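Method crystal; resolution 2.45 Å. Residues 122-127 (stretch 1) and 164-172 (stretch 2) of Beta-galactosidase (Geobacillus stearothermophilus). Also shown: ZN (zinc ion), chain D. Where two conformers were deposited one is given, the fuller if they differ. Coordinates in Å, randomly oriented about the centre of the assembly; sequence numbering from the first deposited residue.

Stretch 1 (122-127) HCFTSS
Stretch 2 164-172: HCNLCQEAF

A zinc ion, not a hydrogen bond, joins these two stretches: no hydrogen bond crosses between them, and the metal is held by Cys123 SG at 2.5 Å, Cys165 SG at 2.4 Å and Cys168 SG at 2.2 Å, with a fourth ligand elsewhere in the structure. Sharing one ion brings the sulfurs close, Cys123 SG lying 3.8 Å from both Cys165 SG and Cys168 SG.

Stretch 1 is irregular. Cys123 (phi/psi -63/123, chi1 t) points toward stretch 2, and the chain then turns through Phe124 (-82/-2) and Thr125 (-100/-36), bringing amides back to the sulfur: Ser126 N donates to Cys123 SG at 3.2 Å, and Thr125 N does so weakly at 3.4 Å. Such donors suit a metal-bound thiolate, whose charge they help offset. Ser126 (-39/123, chi1 t) then caps the helix that follows.

Stretch 2 answers with a helix that begins at Asn166 and runs on past Phe172, phi/psi near -65/-40. Cys165 (-63/174, chi1 p) is its N-cap; Cys168 N donates to Cys165 SG at 3.6 Å, so one sulfur both binds zinc and caps the helix. Cys168, chi1 m, sets its SG 3.9 Å from Cys165 SG, on the same ion. Gln169, pointing away from stretch 1, donates a hydrogen bond from NE2 to His164 O at 2.8 Å, tying the first turn to the residue before the cap.

The register pairs Thr125 with Cys168, the closest CA atoms across the stretches at 5.7 Å. Thr125 (chi1 m) has OG1 3.2 Å from Cys168 SG and 3.8 Å from Ala171 CB, while CG2 packs 3.8 Å from Leu167 CB. Ala171 points toward stretch 1 and meets the threonine with its methyl. Phe124 (chi1 46°, chi2 47°) starts sideways, but its ring reaches in, CE1 coming 3.3 Å from Cys168 SG at an oblique angle. Leu167 (m, t) points toward stretch 1 yet stays exposed, its CD1 4.3 Å from Ser126 CA. The whole contact buries just 256 Å²; Cys123, Phe124, Cys165 and Cys168 are buried, while Thr125, the residue most covered by the other stretch, stays partly exposed.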

# COMPACT_ATOMS: atom_id res chain seq x y z
N HIS A 122 17.61 -17.79 10.30
CA HIS A 122 19.02 -17.77 10.63
C HIS A 122 19.87 -17.31 9.45
O HIS A 122 19.50 -17.50 8.29
CB HIS A 122 19.46 -19.17 11.03
CG HIS A 122 19.30 -20.17 9.93
ND1 HIS A 122 18.07 -20.72 9.60
CD2 HIS A 122 20.20 -20.71 9.08
CE1 HIS A 122 18.24 -21.57 8.61
NE2 HIS A 122 19.52 -21.59 8.27
N CYS A 123 21.03 -16.73 9.74
CA CYS A 123 22.05 -16.48 8.74
C CYS A 123 22.54 -17.83 8.18
O CYS A 123 22.99 -18.68 8.95
CB CYS A 123 23.21 -15.67 9.35
SG CYS A 123 24.78 -15.68 8.41
N PHE A 124 22.45 -18.04 6.88
CA PHE A 124 22.81 -19.35 6.36
C PHE A 124 24.35 -19.51 6.17
O PHE A 124 24.82 -20.59 5.79
CB PHE A 124 22.10 -19.65 5.02
CG PHE A 124 22.13 -18.52 4.00
CD1 PHE A 124 23.29 -17.85 3.74
CD2 PHE A 124 21.01 -18.28 3.19
CE1 PHE A 124 23.34 -16.87 2.78
CE2 PHE A 124 21.03 -17.29 2.21
CZ PHE A 124 22.24 -16.58 2.00
N THR A 125 25.13 -18.46 6.46
CA THR A 125 26.59 -18.55 6.30
C THR A 125 27.30 -18.81 7.64
O THR A 125 28.29 -19.52 7.68
CB THR A 125 27.18 -17.27 5.65
OG1 THR A 125 26.77 -17.17 4.27
CG2 THR A 125 28.71 -17.30 5.67
N SER A 126 26.77 -18.23 8.72
CA SER A 126 27.37 -18.33 10.06
C SER A 126 27.98 -19.70 10.40
O SER A 126 27.29 -20.73 10.34
CB SER A 126 26.33 -17.96 11.11
OG SER A 126 26.69 -18.47 12.38
N SER A 127 29.26 -19.72 10.75
CA SER A 127 29.92 -20.99 11.05
C SER A 127 29.43 -21.53 12.38
O SER A 127 29.36 -22.76 12.59
CB SER A 127 31.44 -20.82 11.07
OG SER A 127 31.85 -19.88 12.03
N HIS A 164 22.15 -10.93 4.25
CA HIS A 164 23.01 -10.01 3.52
C HIS A 164 24.15 -9.48 4.38
O HIS A 164 24.77 -8.48 4.04
CB HIS A 164 22.20 -8.82 3.01
CG HIS A 164 21.10 -9.20 2.07
ND1 HIS A 164 21.21 -9.06 0.70
CD2 HIS A 164 19.86 -9.69 2.30
CE1 HIS A 164 20.09 -9.46 0.13
NE2 HIS A 164 19.26 -9.84 1.07
N CYS A 165 24.41 -10.14 5.50
CA CYS A 165 25.50 -9.73 6.38
C CYS A 165 26.84 -9.85 5.68
O CYS A 165 26.92 -10.38 4.56
CB CYS A 165 25.49 -10.56 7.67
SG CYS A 165 26.11 -12.22 7.51
N ASN A 166 27.90 -9.38 6.33
CA ASN A 166 29.20 -9.35 5.66
C ASN A 166 29.77 -10.76 5.44
O ASN A 166 30.52 -10.98 4.47
CB ASN A 166 30.18 -8.47 6.44
CG ASN A 166 29.82 -6.98 6.38
OD1 ASN A 166 29.22 -6.51 5.41
ND2 ASN A 166 30.18 -6.24 7.42
N LEU A 167 29.37 -11.71 6.28
CA LEU A 167 29.74 -13.10 6.10
C LEU A 167 29.17 -13.62 4.79
O LEU A 167 29.87 -14.23 3.97
CB LEU A 167 29.22 -13.93 7.27
CG LEU A 167 29.82 -13.57 8.63
CD1 LEU A 167 29.48 -14.64 9.66
CD2 LEU A 167 31.31 -13.39 8.52
N CYS A 168 27.89 -13.35 4.60
CA CYS A 168 27.18 -13.71 3.39
C CYS A 168 27.69 -12.95 2.16
O CYS A 168 27.68 -13.50 1.05
CB CYS A 168 25.68 -13.48 3.58
SG CYS A 168 24.89 -14.68 4.75
N GLN A 169 28.12 -11.70 2.33
CA GLN A 169 28.67 -10.93 1.22
C GLN A 169 29.95 -11.60 0.74
O GLN A 169 30.18 -11.76 -0.48
CB GLN A 169 28.96 -9.48 1.62
CG GLN A 169 27.74 -8.69 2.10
CD GLN A 169 26.74 -8.44 1.00
OE1 GLN A 169 27.10 -8.38 -0.18
NE2 GLN A 169 25.47 -8.29 1.37
N GLU A 170 30.78 -11.99 1.71
CA GLU A 170 32.02 -12.64 1.35
C GLU A 170 31.76 -13.99 0.68
O GLU A 170 32.38 -14.32 -0.34
CB GLU A 170 32.94 -12.80 2.56
CG GLU A 170 34.01 -11.70 2.63
CD GLU A 170 34.79 -11.56 1.31
OE1 GLU A 170 35.10 -12.60 0.68
OE2 GLU A 170 35.09 -10.41 0.90
N ALA A 171 30.81 -14.75 1.23
CA ALA A 171 30.46 -16.05 0.65
C ALA A 171 29.90 -15.92 -0.79
O ALA A 171 30.17 -16.76 -1.65
CB ALA A 171 29.46 -16.78 1.55
N PHE A 172 29.12 -14.86 -1.02
CA PHE A 172 28.59 -14.55 -2.35
C PHE A 172 29.72 -14.21 -3.31
O PHE A 172 29.72 -14.65 -4.46
CB PHE A 172 27.59 -13.38 -2.26
CG PHE A 172 26.94 -13.02 -3.57
CD1 PHE A 172 26.38 -14.00 -4.38
CD2 PHE A 172 26.88 -11.69 -3.98
CE1 PHE A 172 25.77 -13.67 -5.59
CE2 PHE A 172 26.27 -11.34 -5.18
CZ PHE A 172 25.71 -12.33 -5.99
ZN ZN D . 24.54 -13.86 6.79